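Local coordinates for protein Cel44C (Paenibacillus polymyxa, PDB 2YIH) that hydrolyses internal beta-1,4-glucosidic bonds of xyloglucan and related glucans with its family 44 glycoside hydrolase part, one piece of a longer protein, at residues V157-F162 and V213-A218; F165-Y170 and A221-A226; N298-G301 and T305-A308; I371-V376 and N399-A404. The protein carries 8 engineered substitutions. One frame throughout, in Å; residues are numbered along the deposited sequence.

How the contacts relate
Following the chain from its N terminus, helix 159-170 comes first, after strand 105-110, and contacts 1 and 2 both join it to helix 205-222. Their segments alternate, so the two contacts cross: each closes a loop over 50 residues that contains strand 181-184. They touch through Asp160 and Ile222. Contact 3 follows in series, on the opposite side of the chain's centre, and closes only the short turn leading into helix 303-311. Contact 4 comes last, its centre about 14 Å from that of contact 3. It pairs helix 367-382 with helix 399-409 around strand 387-390, the final strand of the barrel, on the side near the beta-sandwich domain.

Contact 1: residues V157-F162 and V213-A218; sequences VYVDEF and VSLSKA
Val159 and Leu215 make the apolar half of this contact. Their side chains cross at about a right angle, and Val159 CG1 lies 3.7 Å from Leu215 CD1. Leu215 extends along a path set by its first torsion, with CG opposite the backbone N (chi1 173°), which carries its branched end across to the valine. Val159 also rests on Val138 and on Leu110 of barrel strand 105-110. A compact beta-branched residue suits this place, where strand 156-158 gives way to a helix whose N-cap is Tyr158.

The second pair is Asp160 and Ala218, whose CA atoms lie 5.9 Å apart. Asp160 CB sits 3.8 Å from Ala218 O, and the single methyl of the alanine lets the backbones come this near.

The polar link between them runs through water. One molecule donates both to Asp160 OD2, at 2.8 Å, and to Ala218 O, also at 2.8 Å. The other carboxylate oxygen, OD1, accepts from the backbone N of Lys142. A loop amide and a water are thus among the partners of this buried carboxylate, and its place in the first turn of the helix would probably stabilise its charge further.

The arrangement is typical of a TIM barrel's outer layer: helices 159-170 and 205-222, from successive beta-alpha units on either side of strand 181-184, pack side by side.

Contact 2: residues F165-Y170 and A221-A226; sequences FLVNKY and AIDAGA. With EDO (1,2-ethanediol), chain I.
Val167 presents CG2 to the other segment because its first torsion (chi1 167°) sets that methyl opposite the carbonyl carbon, while Asp223 turns its carboxylate away from its own N (chi1 -172°) and toward helix 159-170. The two side chains approach at a slant, and Val167 CG2 ends 4.1 Å from Asp223 OD2. The same methyl meets Ile222 CG2 at 4.3 Å, a loose apolar touch suited to two beta-branched residues at a partly covered helix surface.

Asp223 opens a type I beta turn closed by Ala226 N and Asp223 O, 3.2 Å apart. Within it Asp223 OD1 accepts from Gly225 N at 3.1 Å, an Asx turn, with the donor well above the carboxylate plane. This turn leads the chain into barrel strand 227-233. Asp223 OD2 accepts from the backbone N of Ala173, just past helix 159-170. Replacing Asp223 with an alanine would probably leave the amides of Gly225 and Ala173 without their carboxylate acceptor and the turn freer to move. A 1,2-ethanediol, probably from the crystallisation liquor, takes a nearly straight bond from Ala224 N to its O2 at 3.1 Å.

Contact 3: residues N298-G301 and T305-A308; sequences NEVG and TKKA. With EDO (1,2-ethanediol), chain J.
Thr305 packs tightly against the backbone of Val300 and Gly301. Its methyl CG2 stands 3.4 Å from Val300 O, and its hydroxyl OG1 lies equally near Gly301 CA, at 3.4 Å. The first torsion (chi1 -44°) divides the work: OG1 lies beside the backbone N, and CG2 lies opposite that N. Glycine is needed at 301, since a CB there would fall 2.2 Å from Thr305 CB, and its positive phi would press a side chain against the preceding carbonyl as well. Thr305 OG1 is engaged twice, accepting from Asn302 N and bonding to Gly291 O, while Val300 O also receives Arg309 NH1.

The outer side is looser. Lys306 runs out as an extended chain, and its CE passes 3.7 Å from Val300 CG2. Its NZ is modelled 2.5 Å from O2 of a 1,2-ethanediol, probably from the crystallisation liquor, a separation short enough to be doubtful. That diol also bonds to Asp366 OD1, with which NZ has only a long, weak ion pair. With a serine in place of Lys306, Val300 CG2 would probably lose its aliphatic cover and Asp366 this distant positive charge.

The inner side belongs to the turn into helix 303-311: the bond from Asn302 N to Thr305 OG1, in the first turn, ties the helix start to the loop after strand 294-295.

Contact 4: residues I371-V376 and N399-A404; sequences IAMTDV and NYVSAA
Met373 and Thr374 meet Val401 and Ala404 where two helices of the TIM barrel's outer layer lie side by side. Helices 367-382 and 399-409 flank the last barrel strand, 387-390, in the chain, and their short segments run nearly parallel, 29° apart, with axes 8.2 Å from each other at closest approach.

Early in the second segment, Tyr400 faces the beta-sandwich domain: it touches Phe480, and its OH bonds to Asp481 O. The aromatic ring with its polar end suits this border between domains.

Val401 is the first residue to meet the other helix. Met373 folds its flexible chain at chi2 (-66°) and chi3 (-77°), which brings its terminal CE to 4.3 Å from Val401 CG1. An unbranched thioether can curl in this way to meet a rigid beta-branched neighbour.

Ser402 looks elsewhere; in the conformer described, one of two deposited, its OG bonds to Glu38 OE2. Ala403 lies against Phe480.

Ala404 brings the helices closest, its CA 4.9 Å from Thr374 CA. A small side chain suits this place, since Met373 and Thr374 lie close on it. Thr374 OG1, bonded to Gly370 O within its own helix, has a less certain place beside the alanine, since this residue is deposited in two conformers. The firmer contact is Ala404 CB against Met373 CB at 3.4 Å, tighter than usual for two carbons.

Contact 1: residues V157-F162 and V213-A218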
loop_
_atom_site.group_PDB
_atom_site.type_symbol
_atom_site.label_atom_id
_atom_site.label_comp_id
_atom_site.label_asym_id
_atom_site.label_seq_id
_atom_site.Cartn_x
_atom_site.Cartn_y
_atom_site.Cartn_z
ATOM N N VAL A 157 -3.197 -9.348 26.824
ATOM C CA VAL A 157 -3.924 -8.333 26.066
ATOM C C VAL A 157 -4.878 -9.120 25.180
ATOM O O VAL A 157 -4.482 -10.117 24.610
ATOM C CB VAL A 157 -2.934 -7.485 25.230
ATOM C CG1 VAL A 157 -3.645 -6.630 24.272
ATOM C CG2 VAL A 157 -2.064 -6.626 26.192
ATOM N N TYR A 158 -6.153 -8.735 25.148
ATOM C CA TYR A 158 -7.149 -9.529 24.438
ATOM C C TYR A 158 -7.524 -8.818 23.158
ATOM O O TYR A 158 -7.991 -7.697 23.201
ATOM C CB TYR A 158 -8.399 -9.653 25.311
ATOM C CG TYR A 158 -8.153 -10.466 26.568
ATOM C CD1 TYR A 158 -7.972 -11.843 26.483
ATOM C CD2 TYR A 158 -8.029 -9.844 27.830
ATOM C CE1 TYR A 158 -7.753 -12.620 27.626
ATOM C CE2 TYR A 158 -7.775 -10.610 28.994
ATOM C CZ TYR A 158 -7.644 -11.989 28.868
ATOM O OH TYR A 158 -7.443 -12.749 30.006
ATOM N N VAL A 159 -7.378 -9.471 22.017
ATOM C CA VAL A 159 -7.540 -8.725 20.763
ATOM C C VAL A 159 -9.015 -8.436 20.523
ATOM O O VAL A 159 -9.369 -7.323 20.097
ATOM C CB VAL A 159 -6.922 -9.449 19.563
ATOM C CG1 VAL A 159 -7.074 -8.577 18.315
ATOM C CG2 VAL A 159 -5.443 -9.719 19.810
ATOM N N ASP A 160 -9.900 -9.393 20.815
ATOM C CA ASP A 160 -11.311 -9.131 20.554
ATOM C C ASP A 160 -11.897 -8.053 21.475
ATOM O O ASP A 160 -12.818 -7.333 21.086
ATOM C CB ASP A 160 -12.164 -10.430 20.483
ATOM C CG ASP A 160 -12.284 -11.160 21.817
ATOM O OD1 ASP A 160 -11.554 -10.881 22.788
ATOM O OD2 ASP A 160 -13.136 -12.078 21.865
ATOM N N GLU A 161 -11.319 -7.909 22.666
ATOM C CA GLU A 161 -11.655 -6.818 23.579
ATOM C C GLU A 161 -11.302 -5.464 22.949
ATOM O O GLU A 161 -12.042 -4.487 23.063
ATOM C CB GLU A 161 -10.929 -6.999 24.917
ATOM C CG GLU A 161 -11.365 -5.963 25.956
ATOM C CD GLU A 161 -10.925 -6.340 27.347
ATOM O OE1 GLU A 161 -9.717 -6.478 27.569
ATOM O OE2 GLU A 161 -11.805 -6.573 28.200
ATOM N N PHE A 162 -10.167 -5.419 22.276
ATOM C CA PHE A 162 -9.773 -4.200 21.614
ATOM C C PHE A 162 -10.744 -3.900 20.453
ATOM O O PHE A 162 -11.125 -2.737 20.222
ATOM C CB PHE A 162 -8.350 -4.365 21.099
ATOM C CG PHE A 162 -7.877 -3.200 20.273
ATOM C CD1 PHE A 162 -7.951 -1.900 20.788
ATOM C CD2 PHE A 162 -7.416 -3.400 18.986
ATOM C CE1 PHE A 162 -7.497 -0.820 20.027
ATOM C CE2 PHE A 162 -6.971 -2.312 18.216
ATOM C CZ PHE A 162 -6.996 -1.045 18.765
ATOM N N VAL A 213 -6.119 -17.962 11.136
ATOM C CA VAL A 213 -7.506 -18.423 11.308
ATOM C C VAL A 213 -8.012 -18.105 12.698
ATOM O O VAL A 213 -9.110 -17.579 12.849
ATOM C CB VAL A 213 -7.609 -19.935 11.041
ATOM C CG1 VAL A 213 -8.990 -20.499 11.523
ATOM C CG2 VAL A 213 -7.330 -20.186 9.570
ATOM N N SER A 214 -7.183 -18.344 13.719
ATOM C CA SER A 214 -7.605 -18.027 15.094
ATOM C C SER A 214 -7.887 -16.528 15.303
ATOM O O SER A 214 -8.880 -16.157 15.929
ATOM C CB SER A 214 -6.555 -18.503 16.113
ATOM O OG SER A 214 -6.984 -18.173 17.428
ATOM N N LEU A 215 -7.026 -15.668 14.771
ATOM C CA LEU A 215 -7.185 -14.223 15.000
ATOM C C LEU A 215 -8.379 -13.718 14.160
ATOM O O LEU A 215 -9.219 -12.958 14.660
ATOM C CB LEU A 215 -5.898 -13.470 14.630
ATOM C CG LEU A 215 -5.980 -11.932 14.663
ATOM C CD1 LEU A 215 -6.536 -11.400 15.985
ATOM C CD2 LEU A 215 -4.523 -11.391 14.381
ATOM N N SER A 216 -8.475 -14.185 12.917
ATOM C CA SER A 216 -9.533 -13.716 12.026
ATOM C C SER A 216 -10.887 -14.098 12.604
ATOM O O SER A 216 -11.793 -13.261 12.666
ATOM C CB SER A 216 -9.399 -14.300 10.616
ATOM O OG SER A 216 -10.360 -13.677 9.767
ATOM N N LYS A 217 -11.011 -15.337 13.095
ATOM C CA LYS A 217 -12.283 -15.739 13.742
ATOM C C LYS A 217 -12.660 -14.821 14.884
ATOM O O LYS A 217 -13.832 -14.448 15.017
ATOM C CB LYS A 217 -12.182 -17.165 14.285
ATOM C CG LYS A 217 -12.253 -18.166 13.173
ATOM C CD LYS A 217 -11.741 -19.515 13.670
ATOM C CE LYS A 217 -12.409 -19.960 14.945
ATOM N NZ LYS A 217 -12.011 -21.390 15.218
ATOM N N ALA A 218 -11.686 -14.494 15.726
ATOM C CA ALA A 218 -11.963 -13.631 16.867
ATOM C C ALA A 218 -12.447 -12.263 16.443
ATOM O O ALA A 218 -13.310 -11.700 17.078
ATOM C CB ALA A 218 -10.735 -13.514 17.785
HETATM O O HOH W 1 -14.344 -12.825 19.464
#

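Contact 2: residues F165-Y170 and A221-A226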
loop_
_atom_site.group_PDB
_atom_site.type_symbol
_atom_site.label_atom_id
_atom_site.label_comp_id
_atom_site.label_asym_id
_atom_site.label_seq_id
_atom_site.Cartn_x
_atom_site.Cartn_y
_atom_site.Cartn_z
ATOM N N PHE A 165 -13.846 -2.528 21.831
ATOM C CA PHE A 165 -13.591 -1.144 22.225
ATOM C C PHE A 165 -13.759 -0.174 21.043
ATOM O O PHE A 165 -14.406 0.866 21.192
ATOM C CB PHE A 165 -12.190 -1.035 22.870
ATOM C CG PHE A 165 -11.720 0.364 23.133
ATOM C CD1 PHE A 165 -12.002 0.994 24.351
ATOM C CD2 PHE A 165 -10.934 1.042 22.189
ATOM C CE1 PHE A 165 -11.555 2.309 24.595
ATOM C CE2 PHE A 165 -10.433 2.317 22.462
ATOM C CZ PHE A 165 -10.769 2.956 23.647
ATOM N N LEU A 166 -13.180 -0.524 19.894
ATOM C CA LEU A 166 -13.290 0.302 18.684
ATOM C C LEU A 166 -14.746 0.364 18.211
ATOM O O LEU A 166 -15.267 1.457 17.901
ATOM C CB LEU A 166 -12.400 -0.272 17.582
ATOM C CG LEU A 166 -10.905 -0.140 17.900
ATOM C CD1 LEU A 166 -10.134 -0.793 16.720
ATOM C CD2 LEU A 166 -10.500 1.342 18.057
ATOM N N VAL A 167 -15.413 -0.785 18.190
ATOM C CA VAL A 167 -16.795 -0.829 17.705
ATOM C C VAL A 167 -17.705 -0.046 18.659
ATOM O O VAL A 167 -18.672 0.611 18.230
ATOM C CB VAL A 167 -17.267 -2.290 17.516
ATOM C CG1 VAL A 167 -18.814 -2.394 17.318
ATOM C CG2 VAL A 167 -16.508 -2.940 16.325
ATOM N N ASN A 168 -17.413 -0.120 19.955
ATOM C CA ASN A 168 -18.193 0.633 20.936
ATOM C C ASN A 168 -18.075 2.148 20.670
ATOM O O ASN A 168 -19.056 2.904 20.811
ATOM C CB ASN A 168 -17.719 0.293 22.358
ATOM C CG ASN A 168 -18.361 1.174 23.416
ATOM O OD1 ASN A 168 -17.764 2.143 23.874
ATOM N ND2 ASN A 168 -19.593 0.860 23.765
ATOM N N LYS A 169 -16.888 2.595 20.276
ATOM C CA LYS A 169 -16.661 4.014 20.037
ATOM C C LYS A 169 -17.191 4.493 18.671
ATOM O O LYS A 169 -17.706 5.637 18.540
ATOM C CB LYS A 169 -15.160 4.330 20.172
ATOM C CG LYS A 169 -14.823 5.809 20.102
ATOM C CD LYS A 169 -13.379 6.051 20.502
ATOM C CE LYS A 169 -12.898 7.444 20.118
ATOM N NZ LYS A 169 -13.462 8.525 20.987
ATOM N N TYR A 170 -17.021 3.661 17.642
ATOM C CA TYR A 170 -17.148 4.127 16.256
ATOM C C TYR A 170 -18.278 3.483 15.487
ATOM O O TYR A 170 -18.559 3.887 14.361
ATOM C CB TYR A 170 -15.861 3.844 15.492
ATOM C CG TYR A 170 -14.689 4.665 16.001
ATOM C CD1 TYR A 170 -14.681 6.063 15.908
ATOM C CD2 TYR A 170 -13.579 4.043 16.534
ATOM C CE1 TYR A 170 -13.609 6.812 16.397
ATOM C CE2 TYR A 170 -12.480 4.784 16.992
ATOM C CZ TYR A 170 -12.504 6.167 16.930
ATOM O OH TYR A 170 -11.392 6.895 17.339
ATOM N N ALA A 221 -15.968 -12.349 14.847
ATOM C CA ALA A 221 -17.018 -12.543 15.877
ATOM C C ALA A 221 -17.499 -11.225 16.487
ATOM O O ALA A 221 -18.640 -11.107 16.959
ATOM C CB ALA A 221 -16.555 -13.536 16.979
ATOM N N ILE A 222 -16.634 -10.218 16.468
ATOM C CA ILE A 222 -17.030 -8.881 16.894
ATOM C C ILE A 222 -17.629 -8.058 15.761
ATOM O O ILE A 222 -18.599 -7.327 15.967
ATOM C CB ILE A 222 -15.870 -8.111 17.552
ATOM C CG1 ILE A 222 -15.153 -8.979 18.596
ATOM C CG2 ILE A 222 -16.382 -6.829 18.182
ATOM C CD1 ILE A 222 -16.076 -9.517 19.725
ATOM N N ASP A 223 -17.010 -8.127 14.576
ATOM C CA ASP A 223 -17.446 -7.304 13.445
ATOM C C ASP A 223 -17.288 -8.096 12.161
ATOM O O ASP A 223 -16.212 -8.117 11.552
ATOM C CB ASP A 223 -16.658 -5.983 13.405
ATOM C CG ASP A 223 -17.201 -4.997 12.361
ATOM O OD1 ASP A 223 -18.099 -5.374 11.572
ATOM O OD2 ASP A 223 -16.728 -3.839 12.346
ATOM N N ALA A 224 -18.387 -8.706 11.721
ATOM C CA ALA A 224 -18.366 -9.576 10.548
ATOM C C ALA A 224 -18.089 -8.793 9.259
ATOM O O ALA A 224 -17.624 -9.350 8.257
ATOM C CB ALA A 224 -19.726 -10.335 10.426
ATOM N N GLY A 225 -18.367 -7.495 9.293
ATOM C CA GLY A 225 -18.208 -6.684 8.089
ATOM C C GLY A 225 -16.803 -6.122 7.932
ATOM O O GLY A 225 -16.476 -5.549 6.893
ATOM N N ALA A 226 -15.980 -6.238 8.970
ATOM C CA ALA A 226 -14.589 -5.705 8.871
ATOM C C ALA A 226 -13.819 -6.550 7.875
ATOM O O ALA A 226 -13.967 -7.771 7.874
ATOM C CB ALA A 226 -13.903 -5.764 10.233
HETATM C C1 EDO I . -22.006 -6.441 13.464
HETATM O O1 EDO I . -21.249 -6.232 12.259
HETATM C C2 EDO I . -21.367 -7.535 14.311
HETATM O O2 EDO I . -20.903 -8.635 13.505
#

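Contact 3: residues N298-G301 and T305-A308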
loop_
_atom_site.group_PDB
_atom_site.type_symbol
_atom_site.label_atom_id
_atom_site.label_comp_id
_atom_site.label_asym_id
_atom_site.label_seq_id
_atom_site.Cartn_x
_atom_site.Cartn_y
_atom_site.Cartn_z
ATOM N N ASN A 298 17.298 2.220 -2.292
ATOM C CA ASN A 298 18.371 2.475 -1.300
ATOM C C ASN A 298 18.802 3.953 -1.249
ATOM O O ASN A 298 18.990 4.531 -0.165
ATOM C CB ASN A 298 19.588 1.567 -1.550
ATOM C CG ASN A 298 19.376 0.155 -1.026
ATOM O OD1 ASN A 298 20.080 -0.786 -1.416
ATOM N ND2 ASN A 298 18.412 -0.006 -0.152
ATOM N N GLU A 299 18.942 4.568 -2.420
ATOM C CA GLU A 299 19.361 5.957 -2.518
ATOM C C GLU A 299 19.043 6.448 -3.935
ATOM O O GLU A 299 18.766 5.642 -4.826
ATOM C CB GLU A 299 20.869 6.084 -2.230
ATOM C CG GLU A 299 21.734 5.149 -3.118
ATOM C CD GLU A 299 23.238 5.241 -2.804
ATOM O OE1 GLU A 299 23.799 6.340 -2.970
ATOM O OE2 GLU A 299 23.860 4.205 -2.457
ATOM N N VAL A 300 19.032 7.766 -4.129
ATOM C CA VAL A 300 18.655 8.324 -5.425
ATOM C C VAL A 300 19.535 7.756 -6.545
ATOM O O VAL A 300 19.042 7.384 -7.625
ATOM C CB VAL A 300 18.584 9.883 -5.421
ATOM C CG1 VAL A 300 19.970 10.512 -5.074
ATOM C CG2 VAL A 300 18.055 10.383 -6.791
ATOM N N GLY A 301 20.836 7.643 -6.278
ATOM C CA GLY A 301 21.721 6.982 -7.249
ATOM C C GLY A 301 22.160 7.912 -8.371
ATOM O O GLY A 301 21.999 9.132 -8.287
ATOM N N THR A 305 20.668 4.758 -12.213
ATOM C CA THR A 305 19.751 4.418 -11.103
ATOM C C THR A 305 18.426 5.161 -11.343
ATOM O O THR A 305 17.349 4.595 -11.152
ATOM C CB THR A 305 20.290 4.845 -9.709
ATOM O OG1 THR A 305 21.685 4.514 -9.584
ATOM C CG2 THR A 305 19.496 4.144 -8.578
ATOM N N LYS A 306 18.510 6.423 -11.746
ATOM C CA LYS A 306 17.297 7.223 -11.976
ATOM C C LYS A 306 16.499 6.657 -13.159
ATOM O O LYS A 306 15.270 6.583 -13.096
ATOM C CB LYS A 306 17.646 8.702 -12.205
ATOM C CG LYS A 306 18.189 9.378 -10.946
ATOM C CD LYS A 306 18.968 10.647 -11.305
ATOM C CE LYS A 306 19.569 11.341 -10.062
ATOM N NZ LYS A 306 20.156 12.681 -10.481
ATOM N N LYS A 307 17.188 6.292 -14.251
ATOM C CA LYS A 307 16.490 5.670 -15.370
ATOM C C LYS A 307 15.804 4.363 -14.949
ATOM O O LYS A 307 14.661 4.072 -15.354
ATOM C CB LYS A 307 17.464 5.432 -16.531
ATOM C CG LYS A 307 17.883 6.746 -17.215
ATOM C CD LYS A 307 18.943 6.416 -18.278
ATOM C CE LYS A 307 19.567 7.655 -18.890
ATOM N NZ LYS A 307 20.550 7.186 -19.916
ATOM N N ALA A 308 16.511 3.545 -14.158
ATOM C CA ALA A 308 15.960 2.255 -13.752
ATOM C C ALA A 308 14.765 2.485 -12.835
ATOM O O ALA A 308 13.783 1.750 -12.911
ATOM C CB ALA A 308 17.018 1.391 -13.076
HETATM C C1 EDO J . 17.553 14.292 -13.020
HETATM O O1 EDO J . 18.900 14.610 -13.363
HETATM C C2 EDO J . 17.293 14.868 -11.643
HETATM O O2 EDO J . 18.209 14.283 -10.715
#

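Contact 4: residues I371-V376 and N399-A404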
loop_
_atom_site.group_PDB
_atom_site.type_symbol
_atom_site.label_atom_id
_atom_site.label_comp_id
_atom_site.label_asym_id
_atom_site.label_seq_id
_atom_site.Cartn_x
_atom_site.Cartn_y
_atom_site.Cartn_z
ATOM N N ILE A 371 8.204 10.795 -11.066
ATOM C CA ILE A 371 7.706 10.176 -12.284
ATOM C C ILE A 371 7.407 8.688 -12.094
ATOM O O ILE A 371 6.364 8.186 -12.563
ATOM C CB ILE A 371 8.640 10.435 -13.469
ATOM C CG1 ILE A 371 8.631 11.921 -13.798
ATOM C CG2 ILE A 371 8.204 9.611 -14.705
ATOM C CD1 ILE A 371 9.580 12.286 -14.891
ATOM N N ALA A 372 8.259 7.978 -11.373
ATOM C CA ALA A 372 7.955 6.570 -11.070
ATOM C C ALA A 372 6.582 6.445 -10.405
ATOM O O ALA A 372 5.762 5.627 -10.829
ATOM C CB ALA A 372 9.050 5.942 -10.192
ATOM N N MET A 373 6.292 7.313 -9.430
ATOM C CA MET A 373 5.045 7.220 -8.698
ATOM C C MET A 373 3.862 7.674 -9.509
ATOM O O MET A 373 2.761 7.158 -9.338
ATOM C CB MET A 373 5.116 8.023 -7.394
ATOM C CG MET A 373 5.864 7.299 -6.309
ATOM S SD MET A 373 5.009 5.788 -5.778
ATOM C CE MET A 373 3.665 6.376 -4.736
ATOM N N THR A 374 4.048 8.644 -10.394
ATOM C CA THR A 374 2.977 9.052 -11.260
ATOM C C THR A 374 2.582 7.886 -12.178
ATOM O O THR A 374 1.416 7.719 -12.524
ATOM C CB THR A 374 3.403 10.299 -12.026
ATOM O OG1 THR A 374 3.832 11.296 -11.078
ATOM C CG2 THR A 374 2.268 10.816 -12.849
ATOM N N ASP A 375 3.566 7.065 -12.537
ATOM C CA ASP A 375 3.254 5.906 -13.378
ATOM C C ASP A 375 2.564 4.823 -12.489
ATOM O O ASP A 375 1.529 4.272 -12.841
ATOM C CB ASP A 375 4.524 5.356 -14.059
ATOM C CG ASP A 375 4.209 4.447 -15.251
ATOM O OD1 ASP A 375 3.035 4.348 -15.632
ATOM O OD2 ASP A 375 5.151 3.803 -15.770
ATOM N N VAL A 376 3.143 4.567 -11.321
ATOM C CA VAL A 376 2.636 3.508 -10.417
ATOM C C VAL A 376 1.196 3.782 -10.031
ATOM O O VAL A 376 0.379 2.876 -10.075
ATOM C CB VAL A 376 3.540 3.367 -9.141
ATOM C CG1 VAL A 376 2.830 2.470 -8.036
ATOM C CG2 VAL A 376 4.949 2.788 -9.525
ATOM N N ASN A 399 9.307 15.155 -1.271
ATOM C CA ASN A 399 8.629 16.185 -2.062
ATOM C C ASN A 399 8.083 15.651 -3.369
ATOM O O ASN A 399 7.022 16.070 -3.792
ATOM C CB ASN A 399 9.568 17.356 -2.356
ATOM C CG ASN A 399 9.843 18.192 -1.124
ATOM O OD1 ASN A 399 8.925 18.519 -0.345
ATOM N ND2 ASN A 399 11.117 18.472 -0.896
ATOM N N TYR A 400 8.837 14.769 -4.027
ATOM C CA TYR A 400 8.398 14.291 -5.351
ATOM C C TYR A 400 7.393 13.141 -5.267
ATOM O O TYR A 400 6.558 12.963 -6.180
ATOM C CB TYR A 400 9.591 13.996 -6.262
ATOM C CG TYR A 400 10.099 15.228 -7.001
ATOM C CD1 TYR A 400 9.365 15.787 -8.043
ATOM C CD2 TYR A 400 11.279 15.875 -6.585
ATOM C CE1 TYR A 400 9.822 16.906 -8.739
ATOM C CE2 TYR A 400 11.753 16.991 -7.272
ATOM C CZ TYR A 400 11.001 17.530 -8.298
ATOM O OH TYR A 400 11.460 18.645 -8.979
ATOM N N VAL A 401 7.388 12.405 -4.146
ATOM C CA VAL A 401 6.284 11.452 -3.917
ATOM C C VAL A 401 4.987 12.210 -3.675
ATOM O O VAL A 401 3.943 11.884 -4.247
ATOM C CB VAL A 401 6.613 10.475 -2.758
ATOM C CG1 VAL A 401 5.375 9.572 -2.454
ATOM C CG2 VAL A 401 7.799 9.615 -3.170
ATOM N N SER A 402 5.042 13.233 -2.830
ATOM C CA SER A 402 3.859 14.033 -2.564
ATOM C C SER A 402 3.379 14.668 -3.864
ATOM O O SER A 402 2.180 14.748 -4.089
ATOM C CB SER A 402 4.141 15.096 -1.497
ATOM O OG SER A 402 4.396 14.497 -0.225
ATOM N N ALA A 403 4.307 15.115 -4.710
ATOM C CA ALA A 403 3.914 15.685 -6.022
ATOM C C ALA A 403 3.089 14.714 -6.870
ATOM O O ALA A 403 2.056 15.079 -7.405
ATOM C CB ALA A 403 5.162 16.143 -6.847
ATOM N N ALA A 404 3.510 13.459 -6.900
ATOM C CA ALA A 404 2.797 12.429 -7.682
ATOM C C ALA A 404 1.379 12.258 -7.160
ATOM O O ALA A 404 0.428 12.218 -7.963
ATOM C CB ALA A 404 3.560 11.088 -7.655
#